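Local coordinates for toxin protein (Yersinia entomophaga, PDB 6AQK) that probably acts as an ADP-ribosyltransferase toxin, transferring ADP-ribose from NAD+ to a target, as the C-terminal domain of an RHS protein, at residues T102-T107 and L143-A148; K133-E138 and T196-L201; Y30-I35 and S56-I61; D166-H171 and K223-P228. All blocks are in the same frame, centred on the assembly; numbering follows the deposited sequence.

Contacts 1, 2 and 4 belong to the strand-rich part of the domain, while contact 3 joins two helices that precede it in the chain. Contacts 1 and 4 touch, with centres about 14 Å apart: Thr-102 lies against Leu-167, and strands 101-106 and 161-167 are neighbours in the mixed sheet. Contact 2, where Met-135 binds platinum, lies about 15 Å from contact 4, centre to centre, and strands 192-200 and 220-226 adjoin. Contact 1 holds the probable NAD-site arginine and serine; contact 3 is about 20 Å away between centres, their nearest atoms about 4 Å apart without touching. Contacts 2 and 3 have centres about 29 Å apart, on opposite sides of the chain's centre.

Contact 1 of 4, residues T102-T107 and L143-A148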
loop_
_atom_site.group_PDB
_atom_site.type_symbol
_atom_site.label_atom_id
_atom_site.label_comp_id
_atom_site.label_asym_id
_atom_site.label_seq_id
_atom_site.Cartn_x
_atom_site.Cartn_y
_atom_site.Cartn_z
ATOM N N THR A 102 5.718 4.800 -10.539
ATOM C CA THR A 102 6.169 4.877 -9.146
ATOM C C THR A 102 6.487 3.446 -8.663
ATOM O O THR A 102 6.319 2.461 -9.405
ATOM C CB THR A 102 5.165 5.498 -8.227
ATOM O OG1 THR A 102 3.994 4.660 -8.146
ATOM C CG2 THR A 102 4.856 6.839 -8.648
ATOM N N PHE A 103 7.091 3.364 -7.473
ATOM C CA PHE A 103 7.649 2.193 -6.952
ATOM C C PHE A 103 7.340 2.108 -5.507
ATOM O O PHE A 103 7.261 3.126 -4.812
ATOM C CB PHE A 103 9.210 2.126 -7.130
ATOM C CG PHE A 103 9.624 2.341 -8.541
ATOM C CD1 PHE A 103 9.864 3.625 -8.999
ATOM C CD2 PHE A 103 9.791 1.273 -9.387
ATOM C CE1 PHE A 103 10.137 3.848 -10.342
ATOM C CE2 PHE A 103 10.123 1.484 -10.734
ATOM C CZ PHE A 103 10.292 2.785 -11.200
ATOM N N ARG A 104 7.133 0.883 -5.076
ATOM C CA ARG A 104 6.921 0.606 -3.646
ATOM C C ARG A 104 7.668 -0.599 -3.157
ATOM O O ARG A 104 7.660 -1.637 -3.775
ATOM C CB ARG A 104 5.408 0.386 -3.391
ATOM C CG ARG A 104 5.104 0.102 -1.930
ATOM C CD ARG A 104 3.585 0.034 -1.719
ATOM N NE ARG A 104 3.321 -0.495 -0.389
ATOM C CZ ARG A 104 3.166 0.224 0.718
ATOM N NH1 ARG A 104 3.157 1.549 0.713
ATOM N NH2 ARG A 104 2.983 -0.398 1.834
ATOM N N GLY A 105 8.206 -0.507 -1.912
ATOM C CA GLY A 105 8.864 -1.591 -1.259
ATOM C C GLY A 105 7.970 -2.132 -0.174
ATOM O O GLY A 105 7.327 -1.371 0.524
ATOM N N ASP A 106 7.823 -3.439 -0.118
ATOM C CA ASP A 106 7.077 -4.134 0.959
ATOM C C ASP A 106 7.904 -5.330 1.476
ATOM O O ASP A 106 8.660 -6.009 0.750
ATOM C CB ASP A 106 5.654 -4.606 0.511
ATOM C CG ASP A 106 4.548 -3.520 0.680
ATOM O OD1 ASP A 106 4.443 -2.896 1.792
ATOM O OD2 ASP A 106 3.814 -3.281 -0.308
ATOM N N THR A 107 7.673 -5.633 2.728
ATOM C CA THR A 107 8.180 -6.827 3.318
ATOM C C THR A 107 7.285 -8.030 2.980
ATOM O O THR A 107 6.155 -7.874 2.449
ATOM C CB THR A 107 8.247 -6.733 4.859
ATOM O OG1 THR A 107 6.936 -6.866 5.387
ATOM C CG2 THR A 107 8.889 -5.417 5.297
ATOM N N LEU A 143 -5.397 -0.618 1.343
ATOM C CA LEU A 143 -4.793 0.471 2.161
ATOM C C LEU A 143 -4.715 1.753 1.363
ATOM O O LEU A 143 -4.842 1.787 0.091
ATOM C CB LEU A 143 -3.387 0.086 2.662
ATOM C CG LEU A 143 -2.316 -0.041 1.564
ATOM C CD1 LEU A 143 -0.911 0.042 2.091
ATOM C CD2 LEU A 143 -2.520 -1.351 0.768
ATOM N N ILE A 144 -4.428 2.834 2.090
ATOM C CA ILE A 144 -3.924 4.053 1.496
ATOM C C ILE A 144 -2.423 3.799 1.214
ATOM O O ILE A 144 -1.601 3.652 2.122
ATOM C CB ILE A 144 -4.102 5.278 2.474
ATOM C CG1 ILE A 144 -5.599 5.546 2.653
ATOM C CG2 ILE A 144 -3.285 6.500 2.004
ATOM C CD1 ILE A 144 -5.982 6.532 3.757
ATOM N N MET A 145 -2.057 3.756 -0.029
ATOM C CA MET A 145 -0.766 3.245 -0.379
ATOM C C MET A 145 0.194 4.353 -0.821
ATOM O O MET A 145 -0.060 5.035 -1.812
ATOM C CB MET A 145 -0.957 2.238 -1.586
ATOM C CG MET A 145 0.338 1.577 -1.958
ATOM S SD MET A 145 0.160 0.519 -3.401
ATOM C CE MET A 145 -0.248 -0.947 -2.542
ATOM N N SER A 146 1.370 4.414 -0.172
ATOM C CA SER A 146 2.430 5.317 -0.541
ATOM C C SER A 146 3.341 4.649 -1.509
ATOM O O SER A 146 3.488 3.429 -1.476
ATOM C CB SER A 146 3.239 5.737 0.671
ATOM O OG SER A 146 3.842 4.594 1.297
ATOM N N THR A 147 3.893 5.447 -2.398
ATOM C CA THR A 147 4.768 4.963 -3.416
ATOM C C THR A 147 5.859 6.030 -3.601
ATOM O O THR A 147 5.694 7.141 -3.134
ATOM C CB THR A 147 4.013 4.668 -4.763
ATOM O OG1 THR A 147 3.676 5.886 -5.461
ATOM C CG2 THR A 147 2.734 3.780 -4.533
ATOM N N ALA A 148 6.969 5.664 -4.227
ATOM C CA ALA A 148 8.086 6.573 -4.431
ATOM C C ALA A 148 8.325 6.796 -5.929
ATOM O O ALA A 148 8.150 5.892 -6.693
ATOM C CB ALA A 148 9.354 6.025 -3.844
HETATM O O HOH W 1 1.254 3.458 2.530
#
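With CG anti to the backbone N (chi1 -180°) and an extended chain as far as NE, Arg-104 reaches from strand 101-106 across to segment 143-148; a turn at the last torsion (chi4 91°) sets the guanidinium so that NH1 meets Ser-146 O at 2.9 Å. The oxygen lies in the guanidinium plane and accepts on a lone pair. On the way Arg-104 CD passes 3.6 Å from Met-145 CG, while Leu-143 CD1 sits over one guanidinium face. Arg-104 grips Asp-106 side-on in a salt bridge, NE to OD2 at 2.8 Å and NH2 to OD1, so neighbours on both strands fix the rotation of the guanidinium; Asp-106 OD2 also bonds Trp-163 NE1. A water accepts from Ser-146 N and donates to Ile-144 O, with a weak bond from Arg-104 NH1. At the other end Phe-103 and Ala-148 form one antiparallel hydrogen-bonded pair, Phe-103 N to Ala-148 O at 2.8 Å and Ala-148 N to Phe-103 O at 2.6 Å, where strands inclined at 116° meet. Thr-102 OG1 gives a weak bond to Thr-147 OG1, whose other partner is Val-185 O. Arg-104 on the first strand, with Ser-146 and Thr-147 on strand 145-148, matches the R-S-E signature of ADP-ribosyltransferases, consistent with a place in the NAD site; Glu-184, touched by Ser-146, fits the third element. Strand 161-167 flanks Thr-102 to Asp-106, strand 184-187 pairs with 145-148, and helix 154-157 packs on Ala-148.

Contact 2 of 4, residues K133-E138 and T196-L201; sequences KSMDLE and TSLQYL. With PT (platinum (II) ion), chain C.
A platinum ion is bound to the sulfur of Met-135, with SD 2.1 Å from PT, on an edge strand of the sheet; one further atom from elsewhere in the structure also binds the ion. Met-135 reaches it with CG anti to the carbonyl carbon and chi2 of -91° away from a staggered position, so the chain is bent at chi2 and chi3 and its sulfur faces the ion while CE turns to Leu-198. The two side chains cross obliquely, with Met-135 CE 3.9 Å from Leu-198 CD1. Beneath the side chains the backbones run antiparallel. Lys-133 and Leu-198 form a hydrogen-bonded pair, with Lys-133 N to Leu-198 O and Leu-198 N to Lys-133 O both 2.8 Å, whereas Ser-134 and Ser-197 make the next, non-hydrogen-bonded pair, their side chains on the opposite face from Lys-133 and Leu-198. Strand 131-140 closes one side of the mixed sheet of the domain, bordered inward by strand 192-200. There Thr-196 and Ser-197 both face Lys-223 of strand 220-226, a classic beta bulge. Near this bulge Met-135 N hydrogen-bonds to Thr-196 O at 2.9 Å from well above the carbonyl plane, 63° out of it, and a CA-H...O contact joins Thr-196 CA to Met-135 O at 3.4 Å. Leu-198 packs on Trp-116 and Phe-120 of helix 115-124, and Lys-133 also touches Phe-120.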
loop_
_atom_site.group_PDB
_atom_site.type_symbol
_atom_site.label_atom_id
_atom_site.label_comp_id
_atom_site.label_asym_id
_atom_site.label_seq_id
_atom_site.Cartn_x
_atom_site.Cartn_y
_atom_site.Cartn_z
ATOM N N LYS A 133 5.241 -14.697 -14.145
ATOM C CA LYS A 133 3.920 -15.206 -14.295
ATOM C C LYS A 133 3.071 -14.015 -14.704
ATOM O O LYS A 133 2.975 -13.030 -13.985
ATOM C CB LYS A 133 3.436 -15.837 -13.011
ATOM C CG LYS A 133 2.002 -16.316 -13.077
ATOM C CD LYS A 133 1.479 -16.813 -11.743
ATOM C CE LYS A 133 0.088 -17.400 -11.947
ATOM N NZ LYS A 133 -0.386 -18.053 -10.697
ATOM N N SER A 134 2.509 -14.094 -15.901
ATOM C CA SER A 134 1.639 -13.102 -16.384
ATOM C C SER A 134 0.307 -13.133 -15.683
ATOM O O SER A 134 -0.199 -14.204 -15.388
ATOM C CB SER A 134 1.423 -13.330 -17.872
ATOM O OG SER A 134 0.680 -12.261 -18.382
ATOM N N MET A 135 -0.286 -11.959 -15.445
ATOM C CA MET A 135 -1.595 -11.879 -14.730
ATOM C C MET A 135 -2.524 -10.891 -15.386
ATOM O O MET A 135 -2.112 -10.016 -16.153
ATOM C CB MET A 135 -1.363 -11.417 -13.270
ATOM C CG MET A 135 -0.318 -12.234 -12.509
ATOM S SD MET A 135 -0.950 -13.639 -11.597
ATOM C CE MET A 135 -1.463 -12.581 -10.174
ATOM N N ASP A 136 -3.780 -10.899 -14.976
ATOM C CA ASP A 136 -4.644 -9.855 -15.400
ATOM C C ASP A 136 -5.661 -9.527 -14.348
ATOM O O ASP A 136 -6.862 -9.413 -14.634
ATOM C CB ASP A 136 -5.330 -10.300 -16.696
ATOM C CG ASP A 136 -5.770 -9.154 -17.483
ATOM O OD1 ASP A 136 -4.876 -8.480 -18.035
ATOM O OD2 ASP A 136 -6.974 -8.865 -17.507
ATOM N N LEU A 137 -5.187 -9.268 -13.141
ATOM C CA LEU A 137 -6.068 -9.318 -12.003
ATOM C C LEU A 137 -6.335 -7.869 -11.559
ATOM O O LEU A 137 -5.396 -7.103 -11.274
ATOM C CB LEU A 137 -5.423 -10.200 -10.923
ATOM C CG LEU A 137 -6.123 -10.284 -9.570
ATOM C CD1 LEU A 137 -7.419 -11.022 -9.734
ATOM C CD2 LEU A 137 -5.266 -10.896 -8.470
ATOM N N GLU A 138 -7.616 -7.493 -11.484
ATOM C CA GLU A 138 -7.993 -6.196 -10.969
ATOM C C GLU A 138 -8.299 -6.313 -9.475
ATOM O O GLU A 138 -9.021 -7.224 -9.035
ATOM C CB GLU A 138 -9.155 -5.582 -11.744
ATOM C CG GLU A 138 -9.622 -4.243 -11.167
ATOM C CD GLU A 138 -10.594 -3.479 -12.037
ATOM O OE1 GLU A 138 -10.440 -3.513 -13.281
ATOM O OE2 GLU A 138 -11.492 -2.812 -11.464
ATOM N N THR A 196 -0.392 -7.030 -13.606
ATOM C CA THR A 196 -0.066 -7.611 -14.885
ATOM C C THR A 196 1.010 -8.661 -14.885
ATOM O O THR A 196 1.067 -9.473 -15.829
ATOM C CB THR A 196 0.284 -6.543 -15.920
ATOM O OG1 THR A 196 1.480 -5.881 -15.518
ATOM C CG2 THR A 196 -0.833 -5.497 -15.946
ATOM N N SER A 197 1.869 -8.700 -13.876
ATOM C CA SER A 197 3.005 -9.647 -13.903
ATOM C C SER A 197 3.569 -9.837 -12.512
ATOM O O SER A 197 3.679 -8.828 -11.742
ATOM C CB SER A 197 4.131 -9.061 -14.759
ATOM O OG SER A 197 5.061 -10.095 -14.883
ATOM N N LEU A 198 3.964 -11.066 -12.175
ATOM C CA LEU A 198 4.768 -11.330 -10.973
ATOM C C LEU A 198 6.062 -11.878 -11.459
ATOM O O LEU A 198 6.051 -12.716 -12.393
ATOM C CB LEU A 198 4.145 -12.341 -10.075
ATOM C CG LEU A 198 2.703 -12.041 -9.751
ATOM C CD1 LEU A 198 2.186 -13.232 -8.973
ATOM C CD2 LEU A 198 2.591 -10.689 -9.022
ATOM N N GLN A 199 7.156 -11.360 -10.914
ATOM C CA GLN A 199 8.525 -11.884 -11.218
ATOM C C GLN A 199 9.273 -12.319 -9.982
ATOM O O GLN A 199 9.255 -11.639 -8.932
ATOM C CB GLN A 199 9.424 -10.863 -11.856
ATOM C CG GLN A 199 8.880 -10.201 -13.086
ATOM C CD GLN A 199 9.857 -9.145 -13.670
ATOM O OE1 GLN A 199 9.393 -8.242 -14.290
ATOM N NE2 GLN A 199 11.236 -9.295 -13.454
ATOM N N TYR A 200 10.025 -13.404 -10.128
ATOM C CA TYR A 200 10.896 -13.884 -9.082
ATOM C C TYR A 200 12.347 -13.676 -9.507
ATOM O O TYR A 200 12.740 -13.927 -10.656
ATOM C CB TYR A 200 10.656 -15.384 -8.802
ATOM C CG TYR A 200 11.773 -16.021 -8.027
ATOM C CD1 TYR A 200 11.994 -15.702 -6.674
ATOM C CD2 TYR A 200 12.654 -16.911 -8.642
ATOM C CE1 TYR A 200 13.033 -16.299 -5.941
ATOM C CE2 TYR A 200 13.690 -17.499 -7.929
ATOM C CZ TYR A 200 13.882 -17.211 -6.598
ATOM O OH TYR A 200 14.913 -17.784 -5.932
ATOM N N LEU A 201 13.131 -13.268 -8.544
ATOM C CA LEU A 201 14.527 -12.905 -8.763
ATOM C C LEU A 201 15.369 -13.669 -7.769
ATOM O O LEU A 201 15.409 -13.357 -6.544
ATOM C CB LEU A 201 14.725 -11.385 -8.624
ATOM C CG LEU A 201 14.140 -10.426 -9.691
ATOM C CD1 LEU A 201 14.282 -8.986 -9.213
ATOM C CD2 LEU A 201 14.728 -10.591 -11.090
HETATM PT PT PT C . -2.940 -14.197 -11.467
#

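Contact 3 of 4, residues Y30-I35 and S56-I61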
loop_
_atom_site.group_PDB
_atom_site.type_symbol
_atom_site.label_atom_id
_atom_site.label_comp_id
_atom_site.label_asym_id
_atom_site.label_seq_id
_atom_site.Cartn_x
_atom_site.Cartn_y
_atom_site.Cartn_z
ATOM N N TYR A 30 -4.421 4.220 11.901
ATOM C CA TYR A 30 -5.037 4.173 10.524
ATOM C C TYR A 30 -4.751 2.856 9.834
ATOM O O TYR A 30 -5.657 2.225 9.203
ATOM C CB TYR A 30 -4.537 5.383 9.653
ATOM C CG TYR A 30 -5.241 6.627 10.112
ATOM C CD1 TYR A 30 -4.777 7.327 11.226
ATOM C CD2 TYR A 30 -6.426 7.047 9.508
ATOM C CE1 TYR A 30 -5.469 8.411 11.734
ATOM C CE2 TYR A 30 -7.134 8.132 10.015
ATOM C CZ TYR A 30 -6.643 8.801 11.138
ATOM O OH TYR A 30 -7.267 9.859 11.656
ATOM N N SER A 31 -3.488 2.442 9.928
ATOM C CA SER A 31 -3.073 1.184 9.352
ATOM C C SER A 31 -3.844 -0.003 9.985
ATOM O O SER A 31 -4.392 -0.843 9.287
ATOM C CB SER A 31 -1.575 0.975 9.535
ATOM O OG SER A 31 -1.226 -0.198 8.821
ATOM N N SER A 32 -3.910 -0.037 11.311
ATOM C CA SER A 32 -4.599 -1.088 11.989
ATOM C C SER A 32 -6.128 -1.107 11.741
ATOM O O SER A 32 -6.760 -2.206 11.684
ATOM C CB SER A 32 -4.205 -1.071 13.486
ATOM O OG SER A 32 -4.709 0.067 14.149
ATOM N N PHE A 33 -6.724 0.071 11.556
ATOM C CA PHE A 33 -8.116 0.198 11.214
ATOM C C PHE A 33 -8.358 -0.466 9.796
ATOM O O PHE A 33 -9.320 -1.252 9.631
ATOM C CB PHE A 33 -8.501 1.650 11.138
ATOM C CG PHE A 33 -9.984 1.936 10.962
ATOM C CD1 PHE A 33 -10.604 1.949 9.682
ATOM C CD2 PHE A 33 -10.742 2.335 12.038
ATOM C CE1 PHE A 33 -11.959 2.227 9.545
ATOM C CE2 PHE A 33 -12.077 2.643 11.893
ATOM C CZ PHE A 33 -12.694 2.581 10.640
ATOM N N THR A 34 -7.505 -0.192 8.824
ATOM C CA THR A 34 -7.763 -0.700 7.494
ATOM C C THR A 34 -7.446 -2.194 7.453
ATOM O O THR A 34 -8.100 -2.938 6.686
ATOM C CB THR A 34 -7.093 0.109 6.362
ATOM O OG1 THR A 34 -5.653 0.112 6.473
ATOM C CG2 THR A 34 -7.622 1.545 6.329
ATOM N N ILE A 35 -6.489 -2.625 8.260
ATOM C CA ILE A 35 -6.273 -4.054 8.436
ATOM C C ILE A 35 -7.523 -4.697 9.007
ATOM O O ILE A 35 -7.962 -5.766 8.509
ATOM C CB ILE A 35 -5.037 -4.339 9.228
ATOM C CG1 ILE A 35 -3.799 -3.946 8.363
ATOM C CG2 ILE A 35 -4.976 -5.797 9.638
ATOM C CD1 ILE A 35 -2.523 -3.987 9.134
ATOM N N SER A 56 -13.049 -4.352 18.749
ATOM C CA SER A 56 -12.302 -5.403 19.399
ATOM C C SER A 56 -11.108 -5.968 18.558
ATOM O O SER A 56 -9.938 -6.069 19.006
ATOM C CB SER A 56 -13.274 -6.503 19.816
ATOM O OG SER A 56 -12.516 -7.538 20.396
ATOM N N LYS A 57 -11.402 -6.241 17.297
ATOM C CA LYS A 57 -10.395 -6.675 16.355
ATOM C C LYS A 57 -9.355 -5.589 16.111
ATOM O O LYS A 57 -8.159 -5.845 16.104
ATOM C CB LYS A 57 -11.088 -7.001 15.006
ATOM C CG LYS A 57 -10.169 -7.622 13.949
ATOM C CD LYS A 57 -9.415 -8.833 14.511
ATOM C CE LYS A 57 -9.487 -10.007 13.568
ATOM N NZ LYS A 57 -9.023 -11.216 14.293
ATOM N N TRP A 58 -9.839 -4.364 15.890
ATOM C CA TRP A 58 -8.949 -3.229 15.661
ATOM C C TRP A 58 -7.956 -3.088 16.832
ATOM O O TRP A 58 -6.728 -2.952 16.621
ATOM C CB TRP A 58 -9.806 -1.971 15.467
ATOM C CG TRP A 58 -9.043 -0.727 15.186
ATOM C CD1 TRP A 58 -7.782 -0.600 14.625
ATOM C CD2 TRP A 58 -9.507 0.578 15.446
ATOM N NE1 TRP A 58 -7.456 0.750 14.526
ATOM C CE2 TRP A 58 -8.514 1.480 15.024
ATOM C CE3 TRP A 58 -10.690 1.078 16.005
ATOM C CZ2 TRP A 58 -8.651 2.878 15.210
ATOM C CZ3 TRP A 58 -10.824 2.406 16.174
ATOM C CH2 TRP A 58 -9.808 3.315 15.771
ATOM N N ALA A 59 -8.467 -3.192 18.061
ATOM C CA ALA A 59 -7.591 -3.040 19.259
ATOM C C ALA A 59 -6.507 -4.119 19.280
ATOM O O ALA A 59 -5.319 -3.860 19.551
ATOM C CB ALA A 59 -8.435 -3.045 20.545
ATOM N N GLU A 60 -6.911 -5.327 18.943
ATOM C CA GLU A 60 -5.993 -6.462 18.903
ATOM C C GLU A 60 -4.873 -6.192 17.938
ATOM O O GLU A 60 -3.698 -6.319 18.313
ATOM C CB GLU A 60 -6.787 -7.697 18.527
ATOM C CG GLU A 60 -6.069 -9.023 18.316
ATOM C CD GLU A 60 -7.080 -10.074 17.823
ATOM O OE1 GLU A 60 -8.232 -10.106 18.331
ATOM O OE2 GLU A 60 -6.766 -10.801 16.874
ATOM N N ILE A 61 -5.220 -5.740 16.723
ATOM C CA ILE A 61 -4.179 -5.469 15.717
ATOM C C ILE A 61 -3.263 -4.289 16.148
ATOM O O ILE A 61 -2.015 -4.324 16.044
ATOM C CB ILE A 61 -4.817 -5.173 14.389
ATOM C CG1 ILE A 61 -5.617 -6.375 13.905
ATOM C CG2 ILE A 61 -3.797 -4.747 13.317
ATOM C CD1 ILE A 61 -6.747 -5.920 13.016
#
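In segment 56-61 Lys-57 makes a weak, long salt bridge along its own helix, NZ to Glu-60 OE2, and rests on Lys-39 and Leu-40, beyond segment 30-35. Trp-58 carries most of the contact with that segment. Its CG is anti to the backbone N (chi1 -178°), which carries the indole across to helix 27-39, one face over Phe-33 CA and its NE1 edge toward Ser-32. NE1 donates chiefly to Tyr-29 O, with a weak second bond to Ser-32 OG at 2.9 Å; the main partner of that hydroxyl is Pro-28 O, with Tyr-29 O also within its bonding reach. Phe-33 supports one face of the indole: its CB stands over the five-membered ring, 4.1 Å from the centroid, while its ring turns an edge to the six-membered ring in a T-shaped stack, centroids 5.1 Å apart and planes at 84°. These helices lie in the helical region before the first strand of the sheet, in line with the helical part that many bacterial ADP-ribosyltransferases carry there; the axes of segments 30-35 and 56-61 cross at 130° and approach to 8.6 Å. Helix 74-90 covers the aromatic pair, Val-80 and Leu-84 on Phe-33 and Phe-77 on Trp-58. One turn after Trp-58, Ile-61 points toward helix 27-39. Its CG2 lies 3.7 Å from Ser-32 CB, and its CD1 branch crosses obliquely to meet Ile-35 CG2 at 3.8 Å.

Contact 4 of 4, residues D166-H171 and K223-P228; sequences DLEPGH and KARMLP
Two carboxylates converge on the guanidinium of Arg-225. Glu-168 OE2 takes both NE, at 2.6 Å and on its anti lone pair, and NH2, at 2.8 Å in a weaker, bent bond; Asp-166 OD2 makes a salt bridge with NH1, too short in the model for its exact place to be trusted. A bend at chi3 (58°) folds Arg-225 back to reach both acids, and Glu-168 crosses it at about a right angle. Behind the charges, Asp-166 and Arg-225 sit side by side as a parallel pair of strands 161-167 and 220-226. Backbone hydrogen bonds run from Asp-166 N to Ala-224 O (2.9 Å), Met-226 N to Asp-166 O (2.8 Å) and, just beyond the end of strand 161-167, Glu-168 N to Met-226 O. On the other face Leu-167 CD1 rests 3.7 Å from Met-226 CG, with Phe-187 behind both. Farther along, a type II turn from Glu-168 to His-171 swings the chain round, and Gly-170 O receives a CA-H...O contact from Pro-228 CA at 3.2 Å. Sharing one cation would favour deprotonated Asp-166 and Glu-168, their mutual repulsion being partly offset by the guanidinium between them.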
loop_
_atom_site.group_PDB
_atom_site.type_symbol
_atom_site.label_atom_id
_atom_site.label_comp_id
_atom_site.label_asym_id
_atom_site.label_seq_id
_atom_site.Cartn_x
_atom_site.Cartn_y
_atom_site.Cartn_z
ATOM N N ASP A 166 2.852 1.317 -13.252
ATOM C CA ASP A 166 2.585 2.126 -14.455
ATOM C C ASP A 166 1.334 2.971 -14.203
ATOM O O ASP A 166 0.247 2.437 -13.997
ATOM C CB ASP A 166 2.408 1.153 -15.637
ATOM C CG ASP A 166 2.041 1.835 -16.929
ATOM O OD1 ASP A 166 2.209 3.064 -17.038
ATOM O OD2 ASP A 166 1.598 1.113 -17.860
ATOM N N LEU A 167 1.505 4.285 -14.229
ATOM C CA LEU A 167 0.380 5.187 -13.930
ATOM C C LEU A 167 -0.396 5.504 -15.208
ATOM O O LEU A 167 0.117 6.145 -16.040
ATOM C CB LEU A 167 0.888 6.434 -13.263
ATOM C CG LEU A 167 1.027 6.352 -11.753
ATOM C CD1 LEU A 167 1.608 5.072 -11.212
ATOM C CD2 LEU A 167 1.747 7.583 -11.222
ATOM N N GLU A 168 -1.650 5.088 -15.314
ATOM C CA GLU A 168 -2.437 5.376 -16.559
ATOM C C GLU A 168 -2.966 6.815 -16.410
ATOM O O GLU A 168 -3.254 7.245 -15.289
ATOM C CB GLU A 168 -3.613 4.453 -16.693
ATOM C CG GLU A 168 -3.238 3.012 -17.052
ATOM C CD GLU A 168 -4.468 2.142 -17.362
ATOM O OE1 GLU A 168 -5.656 2.551 -17.158
ATOM O OE2 GLU A 168 -4.235 1.005 -17.810
ATOM N N PRO A 169 -3.146 7.547 -17.531
ATOM C CA PRO A 169 -3.768 8.881 -17.445
ATOM C C PRO A 169 -5.087 8.855 -16.656
ATOM O O PRO A 169 -5.887 7.974 -16.848
ATOM C CB PRO A 169 -3.996 9.227 -18.947
ATOM C CG PRO A 169 -2.839 8.558 -19.613
ATOM C CD PRO A 169 -2.797 7.189 -18.935
ATOM N N GLY A 170 -5.292 9.802 -15.767
ATOM C CA GLY A 170 -6.517 9.810 -14.931
ATOM C C GLY A 170 -6.372 8.984 -13.645
ATOM O O GLY A 170 -7.334 8.815 -12.902
ATOM N N HIS A 171 -5.161 8.460 -13.396
ATOM C CA HIS A 171 -4.906 7.695 -12.124
ATOM C C HIS A 171 -5.106 8.573 -10.928
ATOM O O HIS A 171 -5.161 9.811 -11.032
ATOM C CB HIS A 171 -3.500 7.154 -12.098
ATOM C CG HIS A 171 -2.472 8.208 -12.070
ATOM N ND1 HIS A 171 -2.120 8.879 -10.909
ATOM C CD2 HIS A 171 -1.799 8.809 -13.079
ATOM C CE1 HIS A 171 -1.255 9.828 -11.218
ATOM N NE2 HIS A 171 -1.037 9.799 -12.536
ATOM N N LYS A 223 4.407 -6.074 -11.024
ATOM C CA LYS A 223 4.067 -5.055 -11.995
ATOM C C LYS A 223 2.546 -4.886 -12.031
ATOM O O LYS A 223 1.810 -5.850 -12.173
ATOM C CB LYS A 223 4.528 -5.473 -13.396
ATOM C CG LYS A 223 6.041 -5.642 -13.431
ATOM C CD LYS A 223 6.633 -5.747 -14.832
ATOM C CE LYS A 223 6.586 -4.438 -15.607
ATOM N NZ LYS A 223 6.952 -4.762 -17.033
ATOM N N ALA A 224 2.117 -3.637 -11.955
ATOM C CA ALA A 224 0.725 -3.276 -11.932
ATOM C C ALA A 224 0.483 -1.924 -12.553
ATOM O O ALA A 224 1.375 -1.073 -12.602
ATOM C CB ALA A 224 0.228 -3.271 -10.502
ATOM N N ARG A 225 -0.754 -1.707 -13.012
ATOM C CA ARG A 225 -1.184 -0.466 -13.585
ATOM C C ARG A 225 -2.106 0.192 -12.664
ATOM O O ARG A 225 -2.989 -0.471 -12.124
ATOM C CB ARG A 225 -1.923 -0.714 -14.894
ATOM C CG ARG A 225 -1.187 -1.648 -15.838
ATOM C CD ARG A 225 -1.968 -1.953 -17.143
ATOM N NE ARG A 225 -2.302 -0.768 -17.933
ATOM C CZ ARG A 225 -1.440 -0.027 -18.640
ATOM N NH1 ARG A 225 -0.144 -0.310 -18.662
ATOM N NH2 ARG A 225 -1.879 1.027 -19.329
ATOM N N MET A 226 -1.888 1.485 -12.428
ATOM C CA MET A 226 -2.843 2.255 -11.578
ATOM C C MET A 226 -3.924 2.793 -12.543
ATOM O O MET A 226 -3.604 3.420 -13.507
ATOM C CB MET A 226 -2.113 3.365 -10.857
ATOM C CG MET A 226 -1.002 2.854 -9.948
ATOM S SD MET A 226 -1.697 1.806 -8.654
ATOM C CE MET A 226 -0.756 2.293 -7.203
ATOM N N LEU A 227 -5.169 2.479 -12.273
ATOM C CA LEU A 227 -6.287 2.724 -13.215
ATOM C C LEU A 227 -6.993 4.016 -12.863
ATOM O O LEU A 227 -6.896 4.469 -11.709
ATOM C CB LEU A 227 -7.312 1.587 -13.123
ATOM C CG LEU A 227 -6.766 0.149 -13.315
ATOM C CD1 LEU A 227 -7.825 -0.943 -13.164
ATOM C CD2 LEU A 227 -6.067 0.061 -14.651
ATOM N N PRO A 228 -7.731 4.577 -13.849
ATOM C CA PRO A 228 -8.385 5.854 -13.650
ATOM C C PRO A 228 -9.405 5.781 -12.576
ATOM O O PRO A 228 -9.971 4.695 -12.323
ATOM C CB PRO A 228 -8.977 6.214 -15.017
ATOM C CG PRO A 228 -8.248 5.383 -16.006
ATOM C CD PRO A 228 -7.775 4.147 -15.272
#